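Local coordinates for protein citrate lyase, subunit 1 (Methanosaeta concilii, PDB 6HXI) that probably forms one of the two subunits of ATP citrate lyase, which makes acetyl-CoA and oxaloacetate from citrate and coenzyme A at the expense of ATP, at residues C[247-251]-C[316-320]; C[267-273]-C[297-301]; C[272-278]-C[333-339]; C[280-284]-C[301-305]; C[371-377]-C[398-404]. All coordinates share one frame. Numbering follows the deposited sequence.

Interaction 1 (C[247-251]-C[316-320]); sequences EELFI and HYTCT
Two helical segments, 247-251 and 316-320, run nearly antiparallel: their N-to-C directions differ by 170° and the axes approach to 10.5 Å. The register pairs Ile251 with Tyr317 (CA to CA 6.6 Å) and Glu247 with Thr320 (CA to CA 6.4 Å). His316 comes first, its CB 3.8 Å from CZ of Phe250, whose t rotamer (chi1 169°) carries the ring across to the partner helix. Tyr317, also t, meets Ile251 with its ring edge, CE1 lying 3.8 Å from CG2. This is plain helix-helix packing in the citrate-binding region, between helices 246-256 and 311-325; strand 261-266 adds Leu264 against Ile251 and Thr320. Tyr317 OH bonds to Lys263 O of that strand. The m rotamer of Thr320 turns OG1 back to donate a hydrogen bond to His316 O (2.6 Å), within its own helix, and leaves OG1 3.3 Å from Phe250 CE2 and 3.4 Å from Ile251 CD1. Thr320 CG2 touches Glu247 CB at 3.6 Å, while the Glu247 carboxylate leads away to a salt bridge with Arg327.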
# COMPACT_ATOMS: atom_id res chain seq x y z
N GLU C 247 -40.14 17.07 37.94
CA GLU C 247 -38.72 17.31 38.21
C GLU C 247 -38.10 16.09 38.89
O GLU C 247 -37.01 15.66 38.49
CB GLU C 247 -38.54 18.57 39.08
CG GLU C 247 -39.00 19.86 38.42
CD GLU C 247 -40.50 20.14 38.45
OE1 GLU C 247 -41.14 19.89 39.49
OE2 GLU C 247 -41.02 20.60 37.41
N GLU C 248 -38.79 15.53 39.91
CA GLU C 248 -38.34 14.35 40.65
C GLU C 248 -38.25 13.13 39.75
O GLU C 248 -37.30 12.35 39.87
CB GLU C 248 -39.27 14.05 41.82
CG GLU C 248 -39.06 14.97 43.01
CD GLU C 248 -39.83 14.58 44.24
OE1 GLU C 248 -40.03 13.36 44.47
OE2 GLU C 248 -40.20 15.49 45.02
N LEU C 249 -39.24 12.96 38.86
CA LEU C 249 -39.31 11.84 37.92
C LEU C 249 -38.25 11.97 36.82
O LEU C 249 -37.76 10.95 36.33
CB LEU C 249 -40.73 11.66 37.36
CG LEU C 249 -41.76 11.17 38.40
CD1 LEU C 249 -43.15 11.72 38.15
CD2 LEU C 249 -41.78 9.63 38.50
N PHE C 250 -37.85 13.22 36.49
CA PHE C 250 -36.79 13.53 35.53
C PHE C 250 -35.43 13.10 36.09
O PHE C 250 -34.61 12.57 35.36
CB PHE C 250 -36.79 15.03 35.17
CG PHE C 250 -35.59 15.50 34.39
CD1 PHE C 250 -35.34 15.03 33.11
CD2 PHE C 250 -34.69 16.40 34.94
CE1 PHE C 250 -34.21 15.45 32.40
CE2 PHE C 250 -33.58 16.84 34.22
CZ PHE C 250 -33.34 16.36 32.95
N ILE C 251 -35.21 13.34 37.41
CA ILE C 251 -33.98 13.01 38.14
C ILE C 251 -33.86 11.48 38.28
O ILE C 251 -32.78 10.92 38.04
CB ILE C 251 -33.87 13.81 39.47
CG1 ILE C 251 -33.77 15.35 39.22
CG2 ILE C 251 -32.74 13.33 40.36
CD1 ILE C 251 -32.68 15.85 38.22
N HIS C 316 -27.74 18.55 34.24
CA HIS C 316 -29.20 18.36 34.25
C HIS C 316 -29.80 18.41 35.64
O HIS C 316 -30.87 18.97 35.81
CB HIS C 316 -29.61 17.09 33.51
CG HIS C 316 -29.38 17.19 32.03
ND1 HIS C 316 -28.55 16.29 31.37
CD2 HIS C 316 -29.85 18.09 31.14
CE1 HIS C 316 -28.56 16.67 30.10
NE2 HIS C 316 -29.32 17.74 29.92
N TYR C 317 -29.08 17.85 36.63
CA TYR C 317 -29.45 17.85 38.04
C TYR C 317 -29.46 19.29 38.58
O TYR C 317 -30.44 19.68 39.22
CB TYR C 317 -28.46 16.99 38.83
CG TYR C 317 -28.86 16.75 40.27
CD1 TYR C 317 -29.67 15.68 40.63
CD2 TYR C 317 -28.39 17.58 41.29
CE1 TYR C 317 -30.03 15.45 41.96
CE2 TYR C 317 -28.72 17.35 42.62
CZ TYR C 317 -29.56 16.29 42.95
OH TYR C 317 -29.90 16.08 44.26
N THR C 318 -28.38 20.06 38.34
CA THR C 318 -28.22 21.44 38.79
C THR C 318 -29.27 22.33 38.13
O THR C 318 -29.80 23.22 38.80
CB THR C 318 -26.77 21.95 38.59
OG1 THR C 318 -25.83 21.02 39.12
CG2 THR C 318 -26.52 23.32 39.25
N CYS C 319 -29.59 22.07 36.85
CA CYS C 319 -30.62 22.80 36.08
C CYS C 319 -31.98 22.61 36.72
O CYS C 319 -32.76 23.56 36.79
CB CYS C 319 -30.63 22.35 34.62
SG CYS C 319 -29.37 23.14 33.58
N THR C 320 -32.26 21.37 37.20
CA THR C 320 -33.52 21.00 37.86
C THR C 320 -33.68 21.75 39.19
O THR C 320 -34.75 22.32 39.42
CB THR C 320 -33.61 19.48 38.04
OG1 THR C 320 -33.32 18.85 36.80
CG2 THR C 320 -34.99 19.03 38.52

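Interaction 2 (C[267-273]-C[297-301]); sequences LNPEGRV and DEMAN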
# COMPACT_ATOMS: atom_id res chain seq x y z
N LEU C 267 -39.29 18.73 49.50
CA LEU C 267 -39.93 18.74 50.81
C LEU C 267 -40.89 19.92 50.91
O LEU C 267 -41.99 19.79 51.46
CB LEU C 267 -38.89 18.82 51.95
CG LEU C 267 -37.74 17.81 51.97
CD1 LEU C 267 -36.69 18.20 52.99
CD2 LEU C 267 -38.23 16.41 52.27
N ASN C 268 -40.46 21.09 50.40
CA ASN C 268 -41.22 22.34 50.45
C ASN C 268 -40.82 23.22 49.24
O ASN C 268 -39.74 23.82 49.29
CB ASN C 268 -40.93 23.05 51.78
CG ASN C 268 -41.67 24.35 52.04
OD1 ASN C 268 -42.28 24.97 51.15
ND2 ASN C 268 -41.57 24.83 53.27
N PRO C 269 -41.66 23.35 48.18
CA PRO C 269 -41.29 24.22 47.04
C PRO C 269 -41.01 25.69 47.41
O PRO C 269 -40.14 26.32 46.80
CB PRO C 269 -42.49 24.12 46.08
CG PRO C 269 -43.26 22.94 46.53
CD PRO C 269 -42.99 22.74 47.98
N GLU C 270 -41.73 26.22 48.44
CA GLU C 270 -41.59 27.60 48.92
C GLU C 270 -40.47 27.79 49.98
O GLU C 270 -40.38 28.86 50.59
CB GLU C 270 -42.94 28.16 49.43
CG GLU C 270 -44.11 28.05 48.45
CD GLU C 270 -43.83 28.50 47.03
OE1 GLU C 270 -43.42 29.67 46.84
OE2 GLU C 270 -44.01 27.67 46.11
N GLY C 271 -39.62 26.78 50.16
CA GLY C 271 -38.51 26.83 51.10
C GLY C 271 -37.35 27.66 50.57
O GLY C 271 -37.07 27.62 49.37
N ARG C 272 -36.67 28.41 51.46
CA ARG C 272 -35.54 29.25 51.06
C ARG C 272 -34.17 28.54 51.19
O ARG C 272 -33.17 29.09 50.73
CB ARG C 272 -35.56 30.63 51.77
CG ARG C 272 -35.42 30.63 53.30
CD ARG C 272 -35.40 32.04 53.90
NE ARG C 272 -34.30 32.85 53.37
CZ ARG C 272 -33.07 32.88 53.87
NH1 ARG C 272 -32.77 32.16 54.94
NH2 ARG C 272 -32.13 33.62 53.30
N VAL C 273 -34.11 27.31 51.78
CA VAL C 273 -32.85 26.57 51.88
C VAL C 273 -32.79 25.39 50.88
O VAL C 273 -33.52 24.40 51.02
CB VAL C 273 -32.44 26.11 53.31
CG1 VAL C 273 -31.00 25.56 53.33
CG2 VAL C 273 -32.60 27.23 54.32
N ASP C 297 -38.34 23.79 58.47
CA ASP C 297 -39.41 24.41 57.71
C ASP C 297 -38.87 25.02 56.41
O ASP C 297 -39.50 24.89 55.37
CB ASP C 297 -40.11 25.48 58.57
CG ASP C 297 -40.52 25.05 59.97
OD1 ASP C 297 -40.62 23.81 60.21
OD2 ASP C 297 -40.75 25.93 60.82
N GLU C 298 -37.68 25.66 56.47
CA GLU C 298 -37.06 26.26 55.29
C GLU C 298 -36.32 25.25 54.40
O GLU C 298 -35.86 25.61 53.30
CB GLU C 298 -36.18 27.45 55.64
CG GLU C 298 -36.97 28.69 56.07
CD GLU C 298 -38.15 29.15 55.23
OE1 GLU C 298 -38.21 28.84 54.02
OE2 GLU C 298 -39.01 29.87 55.80
N MET C 299 -36.21 23.99 54.83
CA MET C 299 -35.55 22.96 54.03
C MET C 299 -36.42 22.59 52.85
O MET C 299 -37.38 21.83 52.98
CB MET C 299 -35.17 21.75 54.86
CG MET C 299 -33.72 21.46 54.80
SD MET C 299 -33.37 19.80 55.36
CE MET C 299 -33.43 20.04 57.00
N ALA C 300 -36.12 23.19 51.70
CA ALA C 300 -36.86 23.04 50.46
C ALA C 300 -36.77 21.66 49.80
O ALA C 300 -37.66 21.29 49.03
CB ALA C 300 -36.43 24.10 49.48
N ASN C 301 -35.68 20.91 50.08
CA ASN C 301 -35.49 19.59 49.47
C ASN C 301 -34.45 18.74 50.20
O ASN C 301 -33.66 19.26 51.00
CB ASN C 301 -35.02 19.75 48.01
CG ASN C 301 -33.57 20.19 47.90
OD1 ASN C 301 -33.17 21.26 48.34
ND2 ASN C 301 -32.74 19.34 47.34
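Val273 is held to segment 297-301 through both its N and its O: Val273 N donates to Glu298 O and Ala300 N donates to Val273 O, each at 2.9 Å, a single beta bridge between Val273 and Met299. At the other end Ala300 O accepts from both Leu267 N and Asn268 N, each 3.1 Å away. Side chains extend the network. Asn268 ND2 donates to Asp297 O (2.9 Å), and the Glu298 side chain curls back so that OE1 accepts a hydrogen bond from Arg272 N (3.0 Å). Between these ends, Asn268 to Gly271 form a type I turn, closed by Gly271 N to Asn268 O at 3.1 Å. Gly271 comes so near Ala300 (CA to CA 4.2 Å) that a CB would clash with Ala300 CA and Glu298 O. Packing is slighter: Leu267 CD1 lies 4.3 Å from Met299 CB, and Val273 CG2 3.8 Å from Glu298 CB. Met299 rests on helix 280-292. The arrangement is a beta-turn connection between strands 261-266 and 273-275, fastened to the loop that leads into strand 301-306.

Interaction 3 (C[272-278]-C[333-339]); sequences RVWTMVA and GKVLLIG
Val273 CG1 overlaps Leu337 CD1 at 3.8 Å, on the sheet face that Val335 and Thr275 share. The two segments are neighbouring strands of a four-stranded parallel sheet, with 273-275 at its edge within this chain, as in the alpha/beta domains of the succinyl-CoA synthetase superfamily. Both are extended; their short axes lie 4.7 Å apart at an angle of 21°. Val273 pairs with Val335, Trp274 with Leu336 and Thr275 with Leu337 (CA to CA 5.1, 4.9 and 4.7 Å). The ladder runs Val335 N to Arg272 O (2.8 Å), Trp274 N to Val335 O (2.8 Å), Leu337 N to Trp274 O (2.9 Å) and Met276 N to Leu337 O (2.8 Å). On the opposite face Trp274 (m) sets CB 4.3 Å from Leu336 CD1, and Met276 (ttp), its end turned by chi3 near 50°, brings CE to 4.0 Å from Ile338 CD1. Beyond the strands, Ala278 N bonds Gly339 O at 3.2 Å, close to bound citrate. Arg272, chi1 p, bonds through NH2 to Asn332 O, and its NE donates to Gly333 O at 3.3 Å.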
# COMPACT_ATOMS: atom_id res chain seq x y z
N ARG C 272 -36.67 28.41 51.46
CA ARG C 272 -35.54 29.25 51.06
C ARG C 272 -34.17 28.54 51.19
O ARG C 272 -33.17 29.09 50.73
CB ARG C 272 -35.56 30.63 51.77
CG ARG C 272 -35.42 30.63 53.30
CD ARG C 272 -35.40 32.04 53.90
NE ARG C 272 -34.30 32.85 53.37
CZ ARG C 272 -33.07 32.88 53.87
NH1 ARG C 272 -32.77 32.16 54.94
NH2 ARG C 272 -32.13 33.62 53.30
N VAL C 273 -34.11 27.31 51.78
CA VAL C 273 -32.85 26.57 51.88
C VAL C 273 -32.79 25.39 50.88
O VAL C 273 -33.52 24.40 51.02
CB VAL C 273 -32.44 26.11 53.31
CG1 VAL C 273 -31.00 25.56 53.33
CG2 VAL C 273 -32.60 27.23 54.32
N TRP C 274 -31.93 25.52 49.89
CA TRP C 274 -31.78 24.44 48.92
C TRP C 274 -30.41 23.79 49.08
O TRP C 274 -29.44 24.44 49.50
CB TRP C 274 -32.04 24.91 47.49
CG TRP C 274 -33.47 25.27 47.23
CD1 TRP C 274 -34.11 26.42 47.62
CD2 TRP C 274 -34.44 24.49 46.52
NE1 TRP C 274 -35.41 26.40 47.19
CE2 TRP C 274 -35.64 25.23 46.51
CE3 TRP C 274 -34.42 23.22 45.92
CZ2 TRP C 274 -36.81 24.74 45.91
CZ3 TRP C 274 -35.57 22.75 45.30
CH2 TRP C 274 -36.74 23.51 45.31
N THR C 275 -30.35 22.50 48.79
CA THR C 275 -29.12 21.77 48.95
C THR C 275 -28.75 20.93 47.74
O THR C 275 -29.62 20.31 47.09
CB THR C 275 -29.16 20.88 50.21
OG1 THR C 275 -30.28 19.98 50.14
CG2 THR C 275 -29.17 21.69 51.51
N MET C 276 -27.46 20.87 47.45
CA MET C 276 -26.91 20.01 46.41
C MET C 276 -25.66 19.40 47.01
O MET C 276 -24.54 19.86 46.78
CB MET C 276 -26.66 20.75 45.10
CG MET C 276 -26.25 19.81 44.00
SD MET C 276 -26.40 20.51 42.35
CE MET C 276 -25.53 22.08 42.58
N VAL C 277 -25.89 18.39 47.85
CA VAL C 277 -24.85 17.70 48.61
C VAL C 277 -24.45 16.39 47.96
O VAL C 277 -25.31 15.62 47.50
CB VAL C 277 -25.24 17.54 50.11
CG1 VAL C 277 -24.13 16.87 50.91
CG2 VAL C 277 -25.61 18.88 50.74
N ALA C 278 -23.15 16.15 47.89
CA ALA C 278 -22.59 14.94 47.36
C ALA C 278 -22.53 13.86 48.45
O ALA C 278 -22.01 14.10 49.55
CB ALA C 278 -21.21 15.22 46.82
N GLY C 333 -34.06 36.50 50.49
CA GLY C 333 -33.44 35.76 49.40
C GLY C 333 -33.64 34.27 49.57
O GLY C 333 -34.56 33.82 50.26
N LYS C 334 -32.75 33.49 48.95
CA LYS C 334 -32.71 32.03 49.02
C LYS C 334 -31.25 31.60 49.11
O LYS C 334 -30.39 32.30 48.59
CB LYS C 334 -33.41 31.39 47.81
CG LYS C 334 -34.91 31.32 47.98
CD LYS C 334 -35.63 30.84 46.74
CE LYS C 334 -37.11 30.78 47.00
NZ LYS C 334 -37.89 30.52 45.77
N VAL C 335 -30.97 30.49 49.78
CA VAL C 335 -29.60 29.98 49.92
C VAL C 335 -29.41 28.62 49.21
O VAL C 335 -30.25 27.72 49.36
CB VAL C 335 -29.18 29.95 51.41
CG1 VAL C 335 -27.85 29.24 51.58
CG2 VAL C 335 -29.09 31.36 51.99
N LEU C 336 -28.32 28.48 48.41
CA LEU C 336 -27.91 27.25 47.72
C LEU C 336 -26.63 26.69 48.37
O LEU C 336 -25.57 27.31 48.28
CB LEU C 336 -27.72 27.42 46.20
CG LEU C 336 -27.27 26.16 45.38
CD1 LEU C 336 -28.20 24.92 45.60
CD2 LEU C 336 -27.15 26.47 43.89
N LEU C 337 -26.75 25.51 49.03
CA LEU C 337 -25.64 24.85 49.71
C LEU C 337 -25.10 23.69 48.89
O LEU C 337 -25.71 22.62 48.84
CB LEU C 337 -26.05 24.41 51.13
CG LEU C 337 -26.59 25.50 52.06
CD1 LEU C 337 -27.26 24.89 53.27
CD2 LEU C 337 -25.49 26.44 52.52
N ILE C 338 -23.96 23.92 48.23
CA ILE C 338 -23.25 22.95 47.40
C ILE C 338 -22.15 22.35 48.26
O ILE C 338 -21.00 22.81 48.26
CB ILE C 338 -22.73 23.55 46.06
CG1 ILE C 338 -23.81 24.47 45.39
CG2 ILE C 338 -22.25 22.40 45.13
CD1 ILE C 338 -23.45 25.14 44.09
N GLY C 339 -22.53 21.34 49.03
CA GLY C 339 -21.60 20.71 49.96
C GLY C 339 -21.23 19.29 49.64
O GLY C 339 -21.49 18.78 48.55

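Interaction 4 (C[280-284]-C[301-305]); sequences GGASV and NYGEY
One direct hydrogen bond joins helix segment 280-284 to strand segment 301-305: Tyr302 OH donates to Ser283 OG at 2.7 Å. Tyr302 leaves the strand sideways, but its t rotamer (chi1 169°) brings the hydroxyl up to the helix, while Ser283, in the p rotamer, points its CB at the strand. Tyr302 OH also receives a bond from Gly274 N of the alpha-subunit chain, so the hydroxyl lies at the subunit interface.

The remaining contacts are van der Waals. Gly280 N lies 3.5 Å from Glu304 CG, and these two residues have the nearest CA atoms, 6.1 Å apart. Ser283 CB lies 3.4 Å from Gly303 O, and Val284 CG2 4.3 Å from Tyr302 CE1. Glu304, chi1 t, directs its CB toward the helix, but its carboxylate bonds to Ser306 OG and Ser261 OG; its side chain is about 5 Å from a bound citrate.

The helix begins at Gly280 and runs at 154° to the strand, with the short axes 8.0 Å apart at closest. The start of helix 280-292 thus packs on strand 301-306 beside the citrate, at the interface with the alpha-subunit chain. Strand 301-306 pairs antiparallel with strand 261-266 on its way to helix 311-325, and helix 280-292 follows strand 273-275 in the chain and packs against Val277.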
# COMPACT_ATOMS: atom_id res chain seq x y z
N GLY C 280 -24.61 10.05 50.10
CA GLY C 280 -25.72 9.64 50.96
C GLY C 280 -25.48 10.01 52.41
O GLY C 280 -26.37 10.58 53.05
N GLY C 281 -24.28 9.71 52.92
CA GLY C 281 -23.88 10.00 54.30
C GLY C 281 -23.89 11.48 54.64
O GLY C 281 -24.55 11.89 55.59
N ALA C 282 -23.15 12.29 53.86
CA ALA C 282 -23.02 13.73 54.04
C ALA C 282 -24.32 14.53 53.88
O ALA C 282 -24.50 15.51 54.61
CB ALA C 282 -21.97 14.27 53.09
N SER C 283 -25.22 14.13 52.94
CA SER C 283 -26.48 14.86 52.70
C SER C 283 -27.41 14.81 53.89
O SER C 283 -28.11 15.78 54.19
CB SER C 283 -27.16 14.35 51.44
OG SER C 283 -27.33 12.94 51.48
N VAL C 284 -27.40 13.66 54.59
CA VAL C 284 -28.17 13.38 55.80
C VAL C 284 -27.62 14.28 56.89
O VAL C 284 -28.40 14.93 57.59
CB VAL C 284 -28.07 11.86 56.15
CG1 VAL C 284 -28.59 11.57 57.54
CG2 VAL C 284 -28.82 11.00 55.12
N ASN C 301 -35.68 20.91 50.08
CA ASN C 301 -35.49 19.59 49.47
C ASN C 301 -34.45 18.74 50.20
O ASN C 301 -33.66 19.26 51.00
CB ASN C 301 -35.02 19.75 48.01
CG ASN C 301 -33.57 20.19 47.90
OD1 ASN C 301 -33.17 21.26 48.34
ND2 ASN C 301 -32.74 19.34 47.34
N TYR C 302 -34.44 17.44 49.88
CA TYR C 302 -33.43 16.47 50.29
C TYR C 302 -32.94 15.88 48.98
O TYR C 302 -33.70 15.22 48.27
CB TYR C 302 -33.90 15.35 51.25
CG TYR C 302 -32.84 14.29 51.38
CD1 TYR C 302 -31.71 14.49 52.17
CD2 TYR C 302 -32.87 13.15 50.57
CE1 TYR C 302 -30.64 13.60 52.15
CE2 TYR C 302 -31.80 12.26 50.54
CZ TYR C 302 -30.70 12.47 51.36
OH TYR C 302 -29.66 11.56 51.36
N GLY C 303 -31.69 16.17 48.66
CA GLY C 303 -31.04 15.70 47.44
C GLY C 303 -29.70 15.07 47.74
O GLY C 303 -29.12 15.26 48.82
N GLU C 304 -29.18 14.34 46.74
CA GLU C 304 -27.94 13.57 46.83
C GLU C 304 -27.48 13.18 45.42
O GLU C 304 -28.28 12.76 44.59
CB GLU C 304 -28.26 12.30 47.64
CG GLU C 304 -27.08 11.45 48.04
CD GLU C 304 -26.81 10.28 47.11
OE1 GLU C 304 -27.56 9.28 47.14
OE2 GLU C 304 -25.83 10.38 46.35
N TYR C 305 -26.18 13.32 45.17
CA TYR C 305 -25.48 12.88 43.97
C TYR C 305 -24.15 12.28 44.44
O TYR C 305 -23.51 12.83 45.34
CB TYR C 305 -25.29 13.99 42.92
CG TYR C 305 -24.21 15.00 43.25
CD1 TYR C 305 -24.47 16.10 44.06
CD2 TYR C 305 -22.92 14.85 42.74
CE1 TYR C 305 -23.47 17.02 44.37
CE2 TYR C 305 -21.91 15.76 43.05
CZ TYR C 305 -22.19 16.85 43.86
OH TYR C 305 -21.20 17.73 44.17

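Interaction 5 (C[371-377]-C[398-404]); sequences IEIYVRR and VPIQVHG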
# COMPACT_ATOMS: atom_id res chain seq x y z
N ILE C 371 -30.42 34.94 45.30
CA ILE C 371 -29.82 33.67 45.68
C ILE C 371 -28.33 33.85 46.02
O ILE C 371 -27.61 34.55 45.31
CB ILE C 371 -30.11 32.57 44.61
CG1 ILE C 371 -31.63 32.26 44.54
CG2 ILE C 371 -29.29 31.29 44.84
CD1 ILE C 371 -32.12 31.40 43.34
N GLU C 372 -27.91 33.24 47.16
CA GLU C 372 -26.55 33.22 47.69
C GLU C 372 -26.05 31.77 47.67
O GLU C 372 -26.74 30.89 48.19
CB GLU C 372 -26.51 33.79 49.11
CG GLU C 372 -26.62 35.30 49.16
CD GLU C 372 -27.17 35.86 50.46
OE1 GLU C 372 -26.89 35.28 51.54
OE2 GLU C 372 -27.88 36.89 50.41
N ILE C 373 -24.90 31.54 47.03
CA ILE C 373 -24.33 30.20 46.88
C ILE C 373 -23.19 29.96 47.87
O ILE C 373 -22.31 30.81 47.99
CB ILE C 373 -23.94 29.92 45.39
CG1 ILE C 373 -25.17 30.00 44.46
CG2 ILE C 373 -23.21 28.58 45.22
CD1 ILE C 373 -24.99 30.84 43.25
N TYR C 374 -23.22 28.82 48.58
CA TYR C 374 -22.20 28.42 49.56
C TYR C 374 -21.68 27.03 49.18
O TYR C 374 -22.47 26.08 49.04
CB TYR C 374 -22.76 28.44 51.00
CG TYR C 374 -23.22 29.81 51.45
CD1 TYR C 374 -24.45 30.33 51.05
CD2 TYR C 374 -22.43 30.59 52.30
CE1 TYR C 374 -24.87 31.60 51.44
CE2 TYR C 374 -22.85 31.86 52.71
CZ TYR C 374 -24.07 32.36 52.28
OH TYR C 374 -24.47 33.60 52.70
N VAL C 375 -20.36 26.92 48.94
CA VAL C 375 -19.68 25.70 48.51
C VAL C 375 -18.61 25.23 49.51
O VAL C 375 -17.82 26.05 49.97
CB VAL C 375 -19.05 25.90 47.11
CG1 VAL C 375 -18.51 24.57 46.55
CG2 VAL C 375 -20.03 26.55 46.13
N ARG C 376 -18.57 23.91 49.82
CA ARG C 376 -17.55 23.24 50.63
C ARG C 376 -17.31 21.87 49.98
O ARG C 376 -18.19 21.01 50.03
CB ARG C 376 -17.94 23.07 52.11
CG ARG C 376 -16.77 22.58 53.00
CD ARG C 376 -16.60 21.05 53.01
NE ARG C 376 -15.49 20.62 53.87
CZ ARG C 376 -15.18 19.35 54.13
NH1 ARG C 376 -15.90 18.36 53.60
NH2 ARG C 376 -14.17 19.05 54.93
N ARG C 377 -16.14 21.67 49.40
CA ARG C 377 -15.85 20.42 48.74
C ARG C 377 -14.37 20.05 48.75
O ARG C 377 -13.50 20.90 48.69
CB ARG C 377 -16.41 20.44 47.30
CG ARG C 377 -16.50 19.09 46.59
CD ARG C 377 -17.51 18.12 47.17
NE ARG C 377 -17.74 17.01 46.23
CZ ARG C 377 -17.87 15.74 46.58
NH1 ARG C 377 -17.84 15.39 47.86
NH2 ARG C 377 -18.08 14.81 45.66
N VAL C 398 -23.66 37.18 41.71
CA VAL C 398 -24.30 36.57 42.88
C VAL C 398 -23.20 36.13 43.87
O VAL C 398 -22.13 35.70 43.43
CB VAL C 398 -25.30 35.41 42.56
CG1 VAL C 398 -26.58 35.94 41.90
CG2 VAL C 398 -24.67 34.31 41.72
N PRO C 399 -23.42 36.25 45.21
CA PRO C 399 -22.37 35.85 46.16
C PRO C 399 -22.09 34.33 46.18
O PRO C 399 -23.01 33.54 46.41
CB PRO C 399 -22.87 36.38 47.51
CG PRO C 399 -24.02 37.30 47.19
CD PRO C 399 -24.60 36.77 45.92
N ILE C 400 -20.84 33.94 45.90
CA ILE C 400 -20.43 32.53 45.91
C ILE C 400 -19.24 32.36 46.89
O ILE C 400 -18.10 32.70 46.55
CB ILE C 400 -20.19 31.91 44.49
CG1 ILE C 400 -21.43 32.08 43.58
CG2 ILE C 400 -19.80 30.43 44.62
CD1 ILE C 400 -21.31 31.67 42.11
N GLN C 401 -19.54 31.86 48.10
CA GLN C 401 -18.56 31.58 49.17
C GLN C 401 -18.00 30.19 48.95
O GLN C 401 -18.75 29.22 49.04
CB GLN C 401 -19.25 31.67 50.54
CG GLN C 401 -18.92 32.94 51.33
CD GLN C 401 -18.98 32.66 52.81
OE1 GLN C 401 -18.24 31.82 53.34
NE2 GLN C 401 -19.86 33.36 53.51
N VAL C 402 -16.69 30.09 48.61
CA VAL C 402 -16.02 28.83 48.25
C VAL C 402 -15.04 28.32 49.32
O VAL C 402 -14.12 29.05 49.72
CB VAL C 402 -15.37 28.93 46.85
CG1 VAL C 402 -14.58 27.67 46.49
CG2 VAL C 402 -16.42 29.23 45.78
N HIS C 403 -15.25 27.06 49.76
CA HIS C 403 -14.48 26.38 50.81
C HIS C 403 -13.98 25.02 50.37
O HIS C 403 -14.55 24.41 49.47
CB HIS C 403 -15.34 26.20 52.08
CG HIS C 403 -15.86 27.47 52.65
ND1 HIS C 403 -15.28 28.05 53.76
CD2 HIS C 403 -16.89 28.25 52.24
CE1 HIS C 403 -15.98 29.15 54.00
NE2 HIS C 403 -16.95 29.32 53.11
N GLY C 404 -12.94 24.55 51.04
CA GLY C 404 -12.32 23.27 50.76
C GLY C 404 -12.18 22.40 52.00
O GLY C 404 -12.86 22.66 53.01
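Isoleucine and valine side chains form the apolar centre, on one face of the paired strands. Ile373 CB meets Ile400 CG1 at 3.8 Å, and Ile373 CD1 reaches Val398 CG2 at 3.8 Å; Val375 follows with CG2 4.2 Å from Ile400 CG2 and CB 4.4 Å from Val402 CG2. Helix 348-361 packs on this face, with Leu359 against Ile373 and Phe352 against Val375. The strands are parallel, their short axes 6° apart in direction and 4.6 Å apart at closest. Their ladder is regular: Ile373 N to Pro399 O (2.8 Å), Gln401 N to Ile373 O (3.0 Å), Val375 N to Gln401 O (2.8 Å), His403 N to Val375 O (2.8 Å) and Arg377 N to His403 O (3.2 Å). Tyr374, Gln401, Arg376 and His403 occupy the other face, beside helix 412-417. There the edge of the Tyr374 ring meets the Gln401 amide (CE2 to NE2 3.4 Å), and His403 NE2 donates to Gln401 OE1 at 2.8 Å. At the C-terminal end Arg376 forms a salt bridge with Glu184 of the alpha-subunit chain, and Arg377 NH1 a hydrogen bond with a citrate anion. Joined through helix 382-396, the two strands make a beta-alpha-beta unit at the margin of the parallel sheet, with the citrate at the C-terminal ends of its strands, where Rossmann-like folds commonly place their ligands.

Overall arrangement
From the N terminus, interaction 1 opens on helix 246-256 and closes 65 residues later on helix 311-325, with interactions 2 and 4 nested inside its loop. Interaction 2 closes the turn after strand 261-266 onto the approach to strand 301-306, and shares Asn301 with interaction 4 and Arg272 and Val273 with interaction 3. Interaction 3 encloses interaction 4 but crosses interactions 1 and 2, and carries the chain into the parallel sheet. Its Met276 packs on Tyr317 and Thr318 of interaction 1. Interaction 5 opens only after the others have closed, extending that sheet from strand 334-338 through 371-376 to 400-403. Ala278, Glu304 and Arg377 bring interactions 3, 4 and 5 together around the citrate.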